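Local coordinates for aminotransferase, class III (Deinococcus radiodurans, PDB 3I4J), which probably transfers amino groups between substrates with pyridoxal phosphate as cofactor, at residues A230-S235 / P243-R248; G238-P243 / R347-L352. The protein carries 1 engineered substitution. One frame throughout, in Å; residues are numbered along the deposited sequence.

Contact 1: residues A230-S235 / P243-R248; sequences ADEVMS and PLALSR
E232 sends its CG anti to its own carbonyl carbon (chi1 -61°), and a bend at chi2 (-105°) carries CD over to the backbone N-H groups of A245 and L246. OE1 of E232 accepts from N of A245 at 2.9 Å on its syn side, slightly out of the carboxylate plane, while OE2 takes N of L246, also at 2.9 Å, with its syn lone pair. These two nitrogens open the 3-10 segment 245-248. S235 adds a third donor from the glutamate's own segment: its OG, placed between the backbone N and the carbonyl carbon, gives a 2.8 Å bond to E232 OE1 from 60° above the carboxylate plane. Three bonds therefore fix the rotation of the carboxylate.

Apolar groups close in around these bonds. The side chain of L244 crosses that of E232 at about a right angle, with L244 CD2 4.0 Å from E232 CG. The methyl of A245 lies 3.8 Å from CB of S235, and L246 CD2 rests on A230 CB at 3.9 Å. Beyond the two segments, P198 and L259 also touch the E232 side chain. An alanine in place of E232 would probably leave the N-H groups of A245 and L246 and the hydroxyl of S235 without their acceptor, and open a gap beside L244. The contact ties the end of strand 227-231 to the loop after it at an Asp-Glu-Val sequence, whose aspartate in class III relatives meets the pyridine nitrogen of the cofactor; E232 thus probably helps hold the loop next to it. Because the buried carboxylate faces two backbone N-H groups and a hydroxyl, its negative charge is likely to be stabilised without a basic side chain from either segment.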
loop_
_atom_site.group_PDB
_atom_site.type_symbol
_atom_site.label_atom_id
_atom_site.label_comp_id
_atom_site.label_asym_id
_atom_site.label_seq_id
_atom_site.Cartn_x
_atom_site.Cartn_y
_atom_site.Cartn_z
ATOM N N ALA C 230 -2.635 20.142 1.287
ATOM C CA ALA C 230 -3.989 19.856 1.733
ATOM C C ALA C 230 -4.145 18.341 1.811
ATOM O O ALA C 230 -4.036 17.647 0.797
ATOM C CB ALA C 230 -5.010 20.429 0.765
ATOM N N ASP C 231 -4.376 17.839 3.019
ATOM C CA ASP C 231 -4.563 16.407 3.227
ATOM C C ASP C 231 -6.041 16.125 2.998
ATOM O O ASP C 231 -6.873 16.326 3.890
ATOM C CB ASP C 231 -4.161 16.015 4.653
ATOM C CG ASP C 231 -4.326 14.525 4.916
ATOM O OD1 ASP C 231 -4.993 13.851 4.112
ATOM O OD2 ASP C 231 -3.804 14.032 5.936
ATOM N N GLU C 232 -6.361 15.681 1.785
ATOM C CA GLU C 232 -7.736 15.384 1.399
ATOM C C GLU C 232 -7.980 13.881 1.316
ATOM O O GLU C 232 -8.916 13.439 0.649
ATOM C CB GLU C 232 -8.048 16.023 0.043
ATOM C CG GLU C 232 -7.924 17.544 0.033
ATOM C CD GLU C 232 -9.267 18.260 0.026
ATOM O OE1 GLU C 232 -10.315 17.598 0.200
ATOM O OE2 GLU C 232 -9.272 19.498 -0.152
ATOM N N VAL C 233 -7.150 13.097 1.998
ATOM C CA VAL C 233 -7.312 11.647 1.945
ATOM C C VAL C 233 -8.731 11.227 2.319
ATOM O O VAL C 233 -9.277 10.288 1.745
ATOM C CB VAL C 233 -6.288 10.929 2.858
ATOM C CG1 VAL C 233 -6.564 9.434 2.883
ATOM C CG2 VAL C 233 -4.876 11.181 2.339
ATOM N N MET C 234 -9.339 11.926 3.269
ATOM C CA MET C 234 -10.695 11.586 3.675
ATOM C C MET C 234 -11.753 12.560 3.169
ATOM O O MET C 234 -12.872 12.157 2.851
ATOM C CB MET C 234 -10.786 11.509 5.197
ATOM C CG MET C 234 -12.147 11.072 5.695
ATOM S SD MET C 234 -12.203 10.938 7.492
ATOM C CE MET C 234 -10.785 9.809 7.761
ATOM N N SER C 235 -11.387 13.835 3.079
ATOM C CA SER C 235 -12.315 14.885 2.662
ATOM C C SER C 235 -12.450 15.125 1.167
ATOM O O SER C 235 -13.339 15.871 0.739
ATOM C CB SER C 235 -11.911 16.207 3.313
ATOM O OG SER C 235 -10.649 16.634 2.814
ATOM N N PRO C 243 -15.322 18.872 -5.233
ATOM C CA PRO C 243 -14.285 17.952 -5.725
ATOM C C PRO C 243 -13.205 17.782 -4.657
ATOM O O PRO C 243 -12.805 16.664 -4.338
ATOM C CB PRO C 243 -13.780 18.647 -6.982
ATOM C CG PRO C 243 -15.047 19.283 -7.512
ATOM C CD PRO C 243 -15.657 19.883 -6.256
ATOM N N LEU C 244 -12.727 18.907 -4.131
ATOM C CA LEU C 244 -11.758 18.908 -3.037
ATOM C C LEU C 244 -12.415 19.811 -1.997
ATOM O O LEU C 244 -12.948 20.870 -2.339
ATOM C CB LEU C 244 -10.406 19.487 -3.471
ATOM C CG LEU C 244 -9.563 18.631 -4.423
ATOM C CD1 LEU C 244 -8.325 19.404 -4.843
ATOM C CD2 LEU C 244 -9.170 17.324 -3.734
ATOM N N ALA C 245 -12.398 19.392 -0.736
ATOM C CA ALA C 245 -13.030 20.171 0.328
ATOM C C ALA C 245 -12.449 21.568 0.479
ATOM O O ALA C 245 -13.167 22.512 0.823
ATOM C CB ALA C 245 -12.923 19.422 1.659
ATOM N N LEU C 246 -11.151 21.703 0.226
ATOM C CA LEU C 246 -10.479 22.995 0.361
ATOM C C LEU C 246 -11.123 24.080 -0.494
ATOM O O LEU C 246 -11.172 25.247 -0.095
ATOM C CB LEU C 246 -9.000 22.866 -0.018
ATOM C CG LEU C 246 -8.122 24.098 0.234
ATOM C CD1 LEU C 246 -8.121 24.414 1.726
ATOM C CD2 LEU C 246 -6.696 23.850 -0.257
ATOM N N SER C 247 -11.615 23.686 -1.664
ATOM C CA SER C 247 -12.250 24.610 -2.607
ATOM C C SER C 247 -13.505 25.285 -2.072
ATOM O O SER C 247 -13.938 26.307 -2.610
ATOM C CB SER C 247 -12.595 23.880 -3.908
ATOM O OG SER C 247 -11.423 23.391 -4.532
ATOM N N ARG C 248 -14.102 24.721 -1.029
ATOM C CA ARG C 248 -15.306 25.317 -0.460
ATOM C C ARG C 248 -14.976 26.701 0.089
ATOM O O ARG C 248 -15.859 27.543 0.264
ATOM C CB ARG C 248 -15.879 24.430 0.647
ATOM C CG ARG C 248 -16.451 23.111 0.137
ATOM C CD ARG C 248 -17.021 22.284 1.279
ATOM N NE ARG C 248 -18.151 22.956 1.918
ATOM C CZ ARG C 248 -19.426 22.776 1.583
ATOM N NH1 ARG C 248 -19.755 21.933 0.614
ATOM N NH2 ARG C 248 -20.378 23.454 2.219
#

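Contact 2: residues G238-P243 / R347-L352; sequences GRCGSP and RGTGLL
R239 and L351 carry their side chains across one another at about a right angle, and their main chains complete the pairing. Bent at both chi2 and chi3, the arginine turns the edge of its guanidinium to the L351 carbonyl: NH2 of R239 donates to O of L351 at 2.9 Å, and NE adds a weak bond to the same oxygen at 3.3 Å. In return, N of L351 gives a 2.8 Å bond to O of R239. The strongest polar partner of R239 is the carbonyl of P405, met by NH2, whose place is less sure; NH1 binds N42. Next to R239, C240 packs with its SG 3.8 Å from both CB and CD2 of L352 and its CB 3.8 Å from CG2 of T349. G350 brings its CA to 3.6 Å from C of C240, so close that a side chain there would clash. A type I turn, G238-G241, thus packs on the type II' turn T349-L352, which links strands 343-349 and 352-357 into an antiparallel hairpin. Helix 318-339 touches both segments, with R325 and L329 against L351 and T319 against P243.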
loop_
_atom_site.group_PDB
_atom_site.type_symbol
_atom_site.label_atom_id
_atom_site.label_comp_id
_atom_site.label_asym_id
_atom_site.label_seq_id
_atom_site.Cartn_x
_atom_site.Cartn_y
_atom_site.Cartn_z
ATOM N N GLY C 238 -15.359 14.671 -3.673
ATOM C CA GLY C 238 -16.792 14.856 -3.509
ATOM C C GLY C 238 -17.373 14.613 -2.131
ATOM O O GLY C 238 -18.498 15.025 -1.848
ATOM N N ARG C 239 -16.606 13.944 -1.278
ATOM C CA ARG C 239 -17.022 13.614 0.082
ATOM C C ARG C 239 -17.689 14.788 0.812
ATOM O O ARG C 239 -18.745 14.634 1.432
ATOM C CB ARG C 239 -15.795 13.148 0.873
ATOM C CG ARG C 239 -16.077 12.531 2.229
ATOM C CD ARG C 239 -16.426 11.052 2.090
ATOM N NE ARG C 239 -17.715 10.807 2.693
ATOM C CZ ARG C 239 -18.399 9.675 2.623
ATOM N NH1 ARG C 239 -17.933 8.616 1.964
ATOM N NH2 ARG C 239 -19.579 9.625 3.207
ATOM N N CYS C 240 -17.068 15.959 0.735
ATOM C CA CYS C 240 -17.587 17.137 1.416
ATOM C C CYS C 240 -18.404 18.085 0.542
ATOM O O CYS C 240 -18.489 19.280 0.833
ATOM C CB CYS C 240 -16.431 17.897 2.069
ATOM S SG CYS C 240 -15.655 16.998 3.444
ATOM N N GLY C 241 -19.004 17.553 -0.520
ATOM C CA GLY C 241 -19.820 18.368 -1.407
ATOM C C GLY C 241 -19.056 19.250 -2.376
ATOM O O GLY C 241 -19.609 20.213 -2.918
ATOM N N SER C 242 -17.789 18.915 -2.602
ATOM C CA SER C 242 -16.915 19.660 -3.507
ATOM C C SER C 242 -15.837 18.686 -4.000
ATOM O O SER C 242 -15.477 17.751 -3.280
ATOM C CB SER C 242 -16.271 20.828 -2.745
ATOM O OG SER C 242 -15.329 21.532 -3.539
ATOM N N PRO C 243 -15.322 18.872 -5.233
ATOM C CA PRO C 243 -14.285 17.952 -5.725
ATOM C C PRO C 243 -13.205 17.782 -4.657
ATOM O O PRO C 243 -12.805 16.664 -4.338
ATOM C CB PRO C 243 -13.780 18.647 -6.982
ATOM C CG PRO C 243 -15.047 19.283 -7.512
ATOM C CD PRO C 243 -15.657 19.883 -6.256
ATOM N N ARG C 347 -21.897 18.192 13.713
ATOM C CA ARG C 347 -21.242 18.933 12.642
ATOM C C ARG C 347 -21.257 18.170 11.331
ATOM O O ARG C 347 -21.326 16.944 11.319
ATOM C CB ARG C 347 -19.786 19.212 13.023
ATOM C CG ARG C 347 -19.622 19.926 14.344
ATOM C CD ARG C 347 -18.164 20.166 14.693
ATOM N NE ARG C 347 -17.398 18.931 14.842
ATOM C CZ ARG C 347 -16.421 18.768 15.730
ATOM N NH1 ARG C 347 -16.099 19.756 16.553
ATOM N NH2 ARG C 347 -15.757 17.621 15.790
ATOM N N GLY C 348 -21.172 18.901 10.228
ATOM C CA GLY C 348 -21.150 18.253 8.933
ATOM C C GLY C 348 -20.816 19.168 7.775
ATOM O O GLY C 348 -21.233 20.327 7.738
ATOM N N THR C 349 -20.030 18.647 6.840
ATOM C CA THR C 349 -19.658 19.370 5.630
ATOM C C THR C 349 -19.855 18.308 4.553
ATOM O O THR C 349 -19.082 17.358 4.474
ATOM C CB THR C 349 -18.174 19.827 5.645
ATOM O OG1 THR C 349 -17.940 20.690 6.765
ATOM C CG2 THR C 349 -17.855 20.602 4.382
ATOM N N GLY C 350 -20.897 18.456 3.740
ATOM C CA GLY C 350 -21.169 17.448 2.731
ATOM C C GLY C 350 -21.522 16.166 3.476
ATOM O O GLY C 350 -22.265 16.208 4.455
ATOM N N LEU C 351 -20.986 15.028 3.040
ATOM C CA LEU C 351 -21.278 13.771 3.715
ATOM C C LEU C 351 -20.182 13.292 4.664
ATOM O O LEU C 351 -19.918 12.093 4.787
ATOM C CB LEU C 351 -21.633 12.677 2.699
ATOM C CG LEU C 351 -23.109 12.683 2.264
ATOM C CD1 LEU C 351 -23.336 11.697 1.120
ATOM C CD2 LEU C 351 -23.991 12.330 3.462
ATOM N N LEU C 352 -19.531 14.250 5.316
ATOM C CA LEU C 352 -18.524 13.960 6.328
ATOM C C LEU C 352 -19.131 14.646 7.551
ATOM O O LEU C 352 -19.157 15.874 7.635
ATOM C CB LEU C 352 -17.171 14.581 5.970
ATOM C CG LEU C 352 -16.086 14.440 7.041
ATOM C CD1 LEU C 352 -16.024 13.003 7.515
ATOM C CD2 LEU C 352 -14.738 14.877 6.482
#

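Overall arrangement
Along the chain the segments alternate: 230-235 and 238-243 come first, 243-248 follows with P243 shared, and 347-352 lies about a hundred residues on. The contact centres are about 9 Å apart, and both contacts use the loop between strands 227-231 and 256-259 of the mixed seven-stranded sheet. Contact 1 folds this loop back on the end of the inner strand 227-231, whereas contact 2 carries it to the hairpin of the three-stranded sheet 343-349, 352-357 and 400-403. The contacts touch at R248, whose NH1 lies 2.9 Å from O of C240. One loop thus joins the large sheet to the three-stranded C-terminal one, consistent with the fold type I architecture of class III aminotransferases.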